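Local coordinates for GDP-mannose-dependent alpha-(1-6)-phosphatidylinositol monomannoside mannosyltransferase (Corynebacterium glutamicum, PDB 3OKP), which is a glycosyltransferase of the GT-B fold, built from two Rossmann-like domains, and holds guanosine-5'-diphosphate-alpha-D-mannose in this model, at residues V141-I147 with H162-L168; E121-M126 with R154-F159; N89-A95 with K112-H118. Residues are numbered along the deposited sequence.

Contact 1: V141-I147 with H162-L168; sequences VDVLTYI and HPTFEHL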
loop_
_atom_site.group_PDB
_atom_site.type_symbol
_atom_site.label_atom_id
_atom_site.label_comp_id
_atom_site.label_asym_id
_atom_site.label_seq_id
_atom_site.Cartn_x
_atom_site.Cartn_y
_atom_site.Cartn_z
ATOM N N VAL A 141 19.973 -12.613 6.168
ATOM C CA VAL A 141 19.541 -11.217 6.101
ATOM C C VAL A 141 19.690 -10.538 7.466
ATOM O O VAL A 141 19.312 -11.100 8.495
ATOM C CB VAL A 141 18.081 -11.108 5.580
ATOM C CG1 VAL A 141 17.491 -9.743 5.860
ATOM C CG2 VAL A 141 18.022 -11.408 4.086
ATOM N N ASP A 142 20.247 -9.329 7.463
ATOM C CA ASP A 142 20.475 -8.578 8.695
ATOM C C ASP A 142 19.234 -7.807 9.133
ATOM O O ASP A 142 18.940 -7.716 10.327
ATOM C CB ASP A 142 21.665 -7.629 8.526
ATOM C CG ASP A 142 22.928 -8.354 8.100
ATOM O OD1 ASP A 142 23.368 -9.265 8.833
ATOM O OD2 ASP A 142 23.478 -8.018 7.031
ATOM N N VAL A 143 18.517 -7.249 8.160
ATOM C CA VAL A 143 17.309 -6.475 8.427
ATOM C C VAL A 143 16.168 -6.958 7.539
ATOM O O VAL A 143 16.260 -6.905 6.313
ATOM C CB VAL A 143 17.526 -4.952 8.203
ATOM C CG1 VAL A 143 16.247 -4.175 8.516
ATOM C CG2 VAL A 143 18.684 -4.427 9.052
ATOM N N LEU A 144 15.099 -7.441 8.164
ATOM C CA LEU A 144 13.897 -7.801 7.426
ATOM C C LEU A 144 12.804 -6.775 7.693
ATOM O O LEU A 144 12.395 -6.575 8.841
ATOM C CB LEU A 144 13.418 -9.208 7.794
ATOM C CG LEU A 144 12.346 -9.768 6.852
ATOM C CD1 LEU A 144 12.981 -10.474 5.654
ATOM C CD2 LEU A 144 11.413 -10.701 7.594
ATOM N N THR A 145 12.339 -6.118 6.634
ATOM C CA THR A 145 11.271 -5.130 6.782
ATOM C C THR A 145 9.890 -5.737 6.524
ATOM O O THR A 145 9.756 -6.698 5.764
ATOM C CB THR A 145 11.496 -3.848 5.932
ATOM O OG1 THR A 145 11.059 -4.059 4.584
ATOM C CG2 THR A 145 12.966 -3.411 5.953
ATOM N N TYR A 146 8.880 -5.173 7.184
ATOM C CA TYR A 146 7.505 -5.655 7.093
ATOM C C TYR A 146 6.546 -4.467 7.005
ATOM O O TYR A 146 6.862 -3.375 7.479
ATOM C CB TYR A 146 7.168 -6.545 8.300
ATOM C CG TYR A 146 7.277 -5.849 9.645
ATOM C CD1 TYR A 146 6.183 -5.185 10.199
ATOM C CD2 TYR A 146 8.472 -5.859 10.368
ATOM C CE1 TYR A 146 6.272 -4.543 11.434
ATOM C CE2 TYR A 146 8.573 -5.219 11.607
ATOM C CZ TYR A 146 7.467 -4.565 12.130
ATOM O OH TYR A 146 7.550 -3.931 13.351
ATOM N N ILE A 147 5.377 -4.688 6.410
ATOM C CA ILE A 147 4.407 -3.610 6.171
ATOM C C ILE A 147 3.424 -3.363 7.333
ATOM O O ILE A 147 2.952 -2.241 7.519
ATOM C CB ILE A 147 3.640 -3.795 4.824
ATOM C CG1 ILE A 147 2.717 -5.021 4.870
ATOM C CG2 ILE A 147 4.628 -3.867 3.649
ATOM C CD1 ILE A 147 1.699 -5.088 3.733
ATOM N N HIS A 162 17.411 -14.484 13.659
ATOM C CA HIS A 162 18.657 -13.862 13.182
ATOM C C HIS A 162 18.511 -12.395 12.737
ATOM O O HIS A 162 19.313 -11.553 13.152
ATOM C CB HIS A 162 19.332 -14.690 12.080
ATOM C CG HIS A 162 20.518 -14.012 11.464
ATOM N ND1 HIS A 162 20.426 -13.231 10.332
ATOM C CD2 HIS A 162 21.820 -13.978 11.838
ATOM C CE1 HIS A 162 21.619 -12.755 10.027
ATOM N NE2 HIS A 162 22.483 -13.192 10.925
ATOM N N PRO A 163 17.505 -12.081 11.887
ATOM C CA PRO A 163 17.419 -10.686 11.454
ATOM C C PRO A 163 16.744 -9.781 12.480
ATOM O O PRO A 163 16.009 -10.263 13.345
ATOM C CB PRO A 163 16.567 -10.766 10.182
ATOM C CG PRO A 163 15.726 -11.969 10.354
ATOM C CD PRO A 163 16.444 -12.912 11.284
ATOM N N THR A 164 17.016 -8.482 12.384
ATOM C CA THR A 164 16.234 -7.469 13.088
ATOM C C THR A 164 15.027 -7.117 12.222
ATOM O O THR A 164 15.152 -6.975 11.004
ATOM C CB THR A 164 17.051 -6.190 13.375
ATOM O OG1 THR A 164 17.521 -5.631 12.142
ATOM C CG2 THR A 164 18.239 -6.496 14.278
ATOM N N PHE A 165 13.865 -6.986 12.850
ATOM C CA PHE A 165 12.627 -6.713 12.122
ATOM C C PHE A 165 12.239 -5.240 12.218
ATOM O O PHE A 165 12.124 -4.692 13.318
ATOM C CB PHE A 165 11.498 -7.620 12.617
ATOM C CG PHE A 165 11.755 -9.087 12.394
ATOM C CD1 PHE A 165 11.337 -9.709 11.222
ATOM C CD2 PHE A 165 12.415 -9.847 13.357
ATOM C CE1 PHE A 165 11.571 -11.068 11.016
ATOM C CE2 PHE A 165 12.656 -11.204 13.158
ATOM C CZ PHE A 165 12.233 -11.815 11.984
ATOM N N GLU A 166 12.048 -4.609 11.061
ATOM C CA GLU A 166 11.775 -3.173 10.985
ATOM C C GLU A 166 10.496 -2.871 10.207
ATOM O O GLU A 166 10.283 -3.400 9.117
ATOM C CB GLU A 166 12.957 -2.434 10.345
ATOM C CG GLU A 166 14.264 -2.498 11.132
ATOM C CD GLU A 166 14.314 -1.527 12.304
ATOM O OE1 GLU A 166 13.435 -0.642 12.406
ATOM O OE2 GLU A 166 15.244 -1.650 13.128
ATOM N N HIS A 167 9.651 -2.015 10.776
ATOM C CA HIS A 167 8.394 -1.617 10.143
ATOM C C HIS A 167 8.651 -0.626 9.005
ATOM O O HIS A 167 9.029 0.526 9.242
ATOM C CB HIS A 167 7.434 -1.028 11.191
ATOM C CG HIS A 167 6.043 -0.784 10.683
ATOM N ND1 HIS A 167 5.347 0.374 10.955
ATOM C CD2 HIS A 167 5.219 -1.549 9.928
ATOM C CE1 HIS A 167 4.154 0.312 10.391
ATOM N NE2 HIS A 167 4.053 -0.843 9.757
ATOM N N LEU A 168 8.463 -1.083 7.768
ATOM C CA LEU A 168 8.652 -0.222 6.600
ATOM C C LEU A 168 7.516 -0.362 5.579
ATOM O O LEU A 168 7.710 -0.931 4.496
ATOM C CB LEU A 168 10.026 -0.459 5.952
ATOM C CG LEU A 168 10.579 0.653 5.047
ATOM C CD1 LEU A 168 10.953 1.893 5.843
ATOM C CD2 LEU A 168 11.770 0.157 4.235
HETATM O O HOH W 1 20.586 -9.176 12.790
HETATM O O HOH W 2 8.524 -4.192 4.013
#
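Strands 143-146 and 164-167, the latter outermost in the seven-stranded sheet, are the parallel strands of a beta-alpha-beta unit crossed over by helix 149-159. The backbone ladder is continuous: Thr164 N to Asp142 O (2.9 Å), Leu144 N to Thr164 O (2.9 Å), Glu166 N to Leu144 O (3.0 Å), Tyr146 N to Glu166 O (3.0 Å) and Leu168 N to Tyr146 O (2.8 Å). Asp142 O also accepts Thr164 OG1 (3.1 Å) and, weakly, a water that donates to His162 O. His162 ND1 makes a weak bond to Val141 O (3.0 Å), its stronger partner being Gly138 O. Asp142 OD2 hydrogen-bonds Val113 N, and OD1 forms a salt bridge with Lys106. At the C-terminal end His167 NE2 donates to Ile147 O (2.9 Å), and Thr145 OG1 meets Ser116 OG and a water. The Tyr146 ring lies under His167 CA (CH-pi, 3.8 Å to the centroid), its OH hydrogen-bonded to Gln149 OE1. Backbone acceptors at both ends are thus engaged by side chains, only weakly at Val141.

Contact 2: E121-M126 with R154-F159; sequences EVGWSM and RFKSAF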
loop_
_atom_site.group_PDB
_atom_site.type_symbol
_atom_site.label_atom_id
_atom_site.label_comp_id
_atom_site.label_asym_id
_atom_site.label_seq_id
_atom_site.Cartn_x
_atom_site.Cartn_y
_atom_site.Cartn_z
ATOM N N GLU A 121 4.730 -13.248 1.438
ATOM C CA GLU A 121 5.462 -14.037 2.439
ATOM C C GLU A 121 4.560 -14.700 3.489
ATOM O O GLU A 121 4.945 -15.706 4.090
ATOM C CB GLU A 121 6.548 -13.196 3.120
ATOM C CG GLU A 121 7.786 -12.931 2.254
ATOM C CD GLU A 121 7.658 -11.710 1.345
ATOM O OE1 GLU A 121 6.657 -10.963 1.453
ATOM O OE2 GLU A 121 8.573 -11.497 0.517
ATOM N N VAL A 122 3.371 -14.135 3.699
ATOM C CA VAL A 122 2.362 -14.729 4.586
ATOM C C VAL A 122 1.989 -16.134 4.105
ATOM O O VAL A 122 1.984 -17.084 4.888
ATOM C CB VAL A 122 1.084 -13.845 4.689
ATOM C CG1 VAL A 122 0.031 -14.509 5.577
ATOM C CG2 VAL A 122 1.421 -12.456 5.223
ATOM N N GLY A 123 1.694 -16.257 2.812
ATOM C CA GLY A 123 1.371 -17.544 2.204
ATOM C C GLY A 123 2.547 -18.506 2.192
ATOM O O GLY A 123 2.355 -19.722 2.254
ATOM N N TRP A 124 3.761 -17.956 2.107
ATOM C CA TRP A 124 4.997 -18.748 2.139
ATOM C C TRP A 124 5.226 -19.438 3.490
ATOM O O TRP A 124 5.896 -20.468 3.560
ATOM C CB TRP A 124 6.209 -17.876 1.787
ATOM C CG TRP A 124 6.403 -17.627 0.312
ATOM C CD1 TRP A 124 5.542 -16.988 -0.531
ATOM C CD2 TRP A 124 7.544 -17.989 -0.482
ATOM N NE1 TRP A 124 6.061 -16.944 -1.802
ATOM C CE2 TRP A 124 7.291 -17.549 -1.800
ATOM C CE3 TRP A 124 8.752 -18.647 -0.209
ATOM C CZ2 TRP A 124 8.203 -17.745 -2.848
ATOM C CZ3 TRP A 124 9.658 -18.842 -1.249
ATOM C CH2 TRP A 124 9.376 -18.390 -2.552
ATOM N N SER A 125 4.670 -18.870 4.558
ATOM C CA SER A 125 4.812 -19.448 5.897
ATOM C C SER A 125 3.863 -20.627 6.151
ATOM O O SER A 125 3.892 -21.232 7.227
ATOM C CB SER A 125 4.628 -18.370 6.971
ATOM O OG SER A 125 3.286 -17.913 7.020
ATOM N N MET A 126 3.045 -20.960 5.151
ATOM C CA MET A 126 2.005 -21.989 5.283
ATOM C C MET A 126 2.404 -23.360 4.729
ATOM O O MET A 126 1.763 -24.366 5.037
ATOM C CB MET A 126 0.703 -21.527 4.612
ATOM C CG MET A 126 0.123 -20.226 5.158
ATOM S SD MET A 126 -0.281 -20.277 6.918
ATOM C CE MET A 126 -1.658 -21.430 6.942
ATOM N N ARG A 154 2.229 -13.201 11.256
ATOM C CA ARG A 154 1.983 -14.361 10.396
ATOM C C ARG A 154 3.257 -15.111 9.979
ATOM O O ARG A 154 3.236 -16.339 9.865
ATOM C CB ARG A 154 1.180 -13.964 9.145
ATOM C CG ARG A 154 -0.238 -13.405 9.392
ATOM C CD ARG A 154 -1.224 -14.427 9.976
ATOM N NE ARG A 154 -1.319 -15.654 9.181
ATOM C CZ ARG A 154 -2.244 -15.901 8.255
ATOM N NH1 ARG A 154 -3.188 -15.008 7.978
ATOM N NH2 ARG A 154 -2.225 -17.055 7.602
ATOM N N PHE A 155 4.358 -14.388 9.757
ATOM C CA PHE A 155 5.576 -15.023 9.227
ATOM C C PHE A 155 6.861 -14.932 10.068
ATOM O O PHE A 155 7.906 -15.452 9.657
ATOM C CB PHE A 155 5.854 -14.583 7.772
ATOM C CG PHE A 155 6.088 -13.095 7.596
ATOM C CD1 PHE A 155 5.428 -12.398 6.589
ATOM C CD2 PHE A 155 6.981 -12.399 8.415
ATOM C CE1 PHE A 155 5.641 -11.033 6.405
ATOM C CE2 PHE A 155 7.198 -11.039 8.240
ATOM C CZ PHE A 155 6.526 -10.353 7.232
ATOM N N LYS A 156 6.786 -14.286 11.232
ATOM C CA LYS A 156 7.972 -14.064 12.074
ATOM C C LYS A 156 8.722 -15.354 12.428
ATOM O O LYS A 156 9.943 -15.427 12.266
ATOM C CB LYS A 156 7.613 -13.295 13.350
ATOM C CG LYS A 156 8.816 -12.680 14.058
ATOM C CD LYS A 156 8.426 -12.053 15.390
ATOM C CE LYS A 156 9.593 -11.300 16.018
ATOM N NZ LYS A 156 10.697 -12.206 16.459
ATOM N N SER A 157 7.989 -16.363 12.898
ATOM C CA SER A 157 8.591 -17.638 13.306
ATOM C C SER A 157 9.285 -18.365 12.150
ATOM O O SER A 157 10.273 -19.070 12.363
ATOM C CB SER A 157 7.554 -18.548 13.977
ATOM O OG SER A 157 6.561 -18.972 13.061
ATOM N N ALA A 158 8.769 -18.178 10.934
ATOM C CA ALA A 158 9.350 -18.785 9.735
ATOM C C ALA A 158 10.741 -18.229 9.414
ATOM O O ALA A 158 11.657 -18.992 9.103
ATOM C CB ALA A 158 8.416 -18.625 8.544
ATOM N N PHE A 159 10.893 -16.906 9.501
ATOM C CA PHE A 159 12.177 -16.248 9.245
ATOM C C PHE A 159 13.227 -16.534 10.324
ATOM O O PHE A 159 14.424 -16.587 10.031
ATOM C CB PHE A 159 11.993 -14.734 9.073
ATOM C CG PHE A 159 11.453 -14.337 7.724
ATOM C CD1 PHE A 159 10.102 -14.041 7.561
ATOM C CD2 PHE A 159 12.294 -14.263 6.614
ATOM C CE1 PHE A 159 9.594 -13.670 6.314
ATOM C CE2 PHE A 159 11.797 -13.899 5.364
ATOM C CZ PHE A 159 10.443 -13.599 5.213
#
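In the Rossmann-like N-terminal domain of this GT-B protein, the short, weakly bonded helix 121-124 packs against the C-terminal half of helix 149-159, the crossover helix between strands 143-146 and 164-167. No hydrogen bond joins the segments; side-chain packing makes the contact. Phe155 adopts chi1 p (61°), and its CD1 lies 3.7 Å from Glu121 CB and 4.2 Å from Val122 CG2, while other parts of the ring touch Tyr146 and Thr117. Phe159, chi1 m, brings CZ to 4.0 Å from Glu121 CG with its ring edge. The carboxylate of Glu121 is engaged by His118 N and, weakly, Ala96 N. Arg154 folds back with three successive m torsions, so that Val122 CG1 sits over one face of the guanidinium, 3.8 Å from Arg154 CZ; its NH1 is held by Tyr150 OH and Gly286 O. Met126, also m at all three torsions, curls its thioether to the guanidinium edge, with SD 3.8 Å from Arg154 NH2. Where the backbones come closest, Ser125 CB lies 4.1 Å from both Phe155 CB and Ala158 CB. The p rotamer of Ser125 turns its hydroxyl back to the preceding turn, where Ser125 OG donates to Val122 O at 2.6 Å.

Contact 3: N89-A95 with K112-H118; sequences NVWFGAA and KVIASTH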
loop_
_atom_site.group_PDB
_atom_site.type_symbol
_atom_site.label_atom_id
_atom_site.label_comp_id
_atom_site.label_asym_id
_atom_site.label_seq_id
_atom_site.Cartn_x
_atom_site.Cartn_y
_atom_site.Cartn_z
ATOM N N ASN A 89 25.387 -1.561 1.457
ATOM C CA ASN A 89 24.109 -2.231 1.710
ATOM C C ASN A 89 23.578 -2.914 0.464
ATOM O O ASN A 89 23.612 -2.342 -0.623
ATOM C CB ASN A 89 23.038 -1.238 2.186
ATOM C CG ASN A 89 23.504 -0.356 3.323
ATOM O OD1 ASN A 89 23.978 -0.835 4.353
ATOM N ND2 ASN A 89 23.345 0.951 3.148
ATOM N N VAL A 90 23.069 -4.130 0.631
ATOM C CA VAL A 90 22.334 -4.807 -0.430
ATOM C C VAL A 90 20.883 -4.964 0.015
ATOM O O VAL A 90 20.596 -5.611 1.029
ATOM C CB VAL A 90 22.964 -6.176 -0.798
ATOM C CG1 VAL A 90 22.099 -6.927 -1.813
ATOM C CG2 VAL A 90 24.361 -5.977 -1.353
ATOM N N TRP A 91 19.982 -4.344 -0.739
ATOM C CA TRP A 91 18.567 -4.331 -0.408
ATOM C C TRP A 91 17.766 -5.103 -1.453
ATOM O O TRP A 91 17.632 -4.664 -2.596
ATOM C CB TRP A 91 18.070 -2.881 -0.280
ATOM C CG TRP A 91 16.609 -2.711 0.058
ATOM C CD1 TRP A 91 15.781 -3.626 0.651
ATOM C CD2 TRP A 91 15.819 -1.530 -0.141
ATOM N NE1 TRP A 91 14.522 -3.094 0.810
ATOM C CE2 TRP A 91 14.518 -1.809 0.338
ATOM C CE3 TRP A 91 16.082 -0.263 -0.685
ATOM C CZ2 TRP A 91 13.481 -0.870 0.289
ATOM C CZ3 TRP A 91 15.048 0.673 -0.733
ATOM C CH2 TRP A 91 13.764 0.361 -0.248
ATOM N N PHE A 92 17.259 -6.266 -1.053
ATOM C CA PHE A 92 16.344 -7.031 -1.890
ATOM C C PHE A 92 14.944 -6.453 -1.716
ATOM O O PHE A 92 14.332 -6.588 -0.649
ATOM C CB PHE A 92 16.383 -8.523 -1.537
ATOM C CG PHE A 92 17.729 -9.164 -1.757
ATOM C CD1 PHE A 92 18.108 -9.604 -3.022
ATOM C CD2 PHE A 92 18.621 -9.320 -0.700
ATOM C CE1 PHE A 92 19.357 -10.189 -3.233
ATOM C CE2 PHE A 92 19.869 -9.904 -0.900
ATOM C CZ PHE A 92 20.237 -10.339 -2.170
ATOM N N GLY A 93 14.460 -5.792 -2.768
ATOM C CA GLY A 93 13.170 -5.098 -2.748
ATOM C C GLY A 93 12.002 -5.995 -2.391
ATOM O O GLY A 93 11.012 -5.541 -1.811
ATOM N N ALA A 94 12.123 -7.268 -2.756
ATOM C CA ALA A 94 11.181 -8.299 -2.350
ATOM C C ALA A 94 11.998 -9.493 -1.877
ATOM O O ALA A 94 12.911 -9.942 -2.573
ATOM C CB ALA A 94 10.263 -8.680 -3.506
ATOM N N ALA A 95 11.678 -9.988 -0.685
ATOM C CA ALA A 95 12.476 -11.025 -0.030
ATOM C C ALA A 95 12.473 -12.360 -0.776
ATOM O O ALA A 95 13.533 -12.881 -1.123
ATOM C CB ALA A 95 12.021 -11.211 1.418
ATOM N N LYS A 112 25.925 -5.049 5.135
ATOM C CA LYS A 112 24.536 -5.143 5.572
ATOM C C LYS A 112 23.636 -5.642 4.444
ATOM O O LYS A 112 23.695 -5.135 3.320
ATOM C CB LYS A 112 24.029 -3.787 6.074
ATOM C CG LYS A 112 22.673 -3.853 6.770
ATOM C CD LYS A 112 22.138 -2.469 7.129
ATOM C CE LYS A 112 23.022 -1.774 8.158
ATOM N NZ LYS A 112 22.384 -0.536 8.671
ATOM N N VAL A 113 22.810 -6.636 4.757
ATOM C CA VAL A 113 21.807 -7.134 3.822
ATOM C C VAL A 113 20.408 -6.851 4.361
ATOM O O VAL A 113 20.082 -7.204 5.497
ATOM C CB VAL A 113 21.974 -8.650 3.527
ATOM C CG1 VAL A 113 20.851 -9.151 2.618
ATOM C CG2 VAL A 113 23.330 -8.931 2.893
ATOM N N ILE A 114 19.600 -6.193 3.536
ATOM C CA ILE A 114 18.218 -5.874 3.868
ATOM C C ILE A 114 17.304 -6.576 2.869
ATOM O O ILE A 114 17.620 -6.648 1.682
ATOM C CB ILE A 114 17.945 -4.337 3.829
ATOM C CG1 ILE A 114 18.982 -3.556 4.647
ATOM C CG2 ILE A 114 16.542 -4.007 4.327
ATOM C CD1 ILE A 114 20.113 -2.977 3.824
ATOM N N ALA A 115 16.184 -7.106 3.358
ATOM C CA ALA A 115 15.138 -7.642 2.489
ATOM C C ALA A 115 13.762 -7.156 2.946
ATOM O O ALA A 115 13.452 -7.179 4.142
ATOM C CB ALA A 115 15.192 -9.169 2.450
ATOM N N SER A 116 12.950 -6.709 1.991
ATOM C CA SER A 116 11.606 -6.208 2.284
ATOM C C SER A 116 10.533 -7.246 1.978
ATOM O O SER A 116 10.495 -7.811 0.885
ATOM C CB SER A 116 11.317 -4.913 1.514
ATOM O OG SER A 116 12.096 -3.831 2.003
ATOM N N THR A 117 9.670 -7.501 2.956
ATOM C CA THR A 117 8.506 -8.354 2.748
ATOM C C THR A 117 7.306 -7.485 2.410
ATOM O O THR A 117 7.295 -6.282 2.700
ATOM C CB THR A 117 8.177 -9.217 3.984
ATOM O OG1 THR A 117 7.857 -8.370 5.096
ATOM C CG2 THR A 117 9.349 -10.127 4.339
ATOM N N HIS A 118 6.302 -8.097 1.789
ATOM C CA HIS A 118 5.080 -7.391 1.426
ATOM C C HIS A 118 3.861 -8.222 1.833
ATOM O O HIS A 118 3.588 -8.367 3.022
ATOM C CB HIS A 118 5.095 -7.035 -0.068
ATOM C CG HIS A 118 6.330 -6.297 -0.492
ATOM N ND1 HIS A 118 6.426 -4.923 -0.458
ATOM C CD2 HIS A 118 7.531 -6.748 -0.927
ATOM C CE1 HIS A 118 7.628 -4.557 -0.868
ATOM N NE2 HIS A 118 8.318 -5.646 -1.156
#
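Strands 89-92 and 112-116 are parallel neighbours inside the seven-stranded sheet of a Rossmann-like domain, joined by a beta-alpha-beta crossover through helix 102-107. Their axes lie 4.5 Å apart at closest approach and cross at -16°. At Asn89 the side chain bends toward the other strand, OD1 coming to 3.4 Å from Lys112 CB, while its polar end is held by Arg5, Leu376 O and Thr7. Val90 opens the ladder: Val90 N donates to Lys112 O (2.9 Å) and Val90 O accepts Ile114 N (2.8 Å). Trp91, on the same face as Ile114, packs CD1 3.8 Å from Ile114 CG2, and its indole reaches Leu25 and Phe28 of helix 20-29. Trp91 NE1, at the indole edge, donates to Ser116 OG at 2.8 Å, a hydroxyl also hydrogen-bonded to Thr145 OG1. Phe92 continues the ladder through its N to Ile114 O (2.8 Å) and its O to Ser116 N (3.0 Å). On the face it shares with Val113 and Ala115, its CE2 touches Val113 CG1 at 3.7 Å, under the cover of Ala102 from the crossover helix. The chain turns at Gly93, the end of the regular pairing, and Gly93 O accepts His118 NE2 at 2.8 Å; the imidazole also meets Tyr24 edge-to-face. Ala94 brings its CA to 3.3 Å from Ser116 O, and Ala95 N donates to that same oxygen at 2.9 Å, so one more backbone bond joins the segments beyond the turn. Ala95 CB then rests 3.9 Å from Ala115 CB.

All three contacts belong to the N-terminal Rossmann-like domain. Contact 3 comes first along the chain; the segments of contacts 2 and 1 follow it, alternating. Contacts 3 and 1, about 8 Å apart centre to centre, form four adjacent strands, 89-92, 112-116, 143-146 and 164-167. Contact 2 lies on one face of this sheet, centre to centre about 13 Å from contact 1 and about 16 Å from contact 3; Phe155 packs on Tyr146, Phe159 on Leu144, and both on Thr117. The side chains of Ile147 and His118, just past strands 143-146 and 112-116, lie about 8 and 9 Å from the bound guanosine-5'-diphosphate-alpha-D-mannose, so the C-terminal strand ends face the GT-B interdomain cleft.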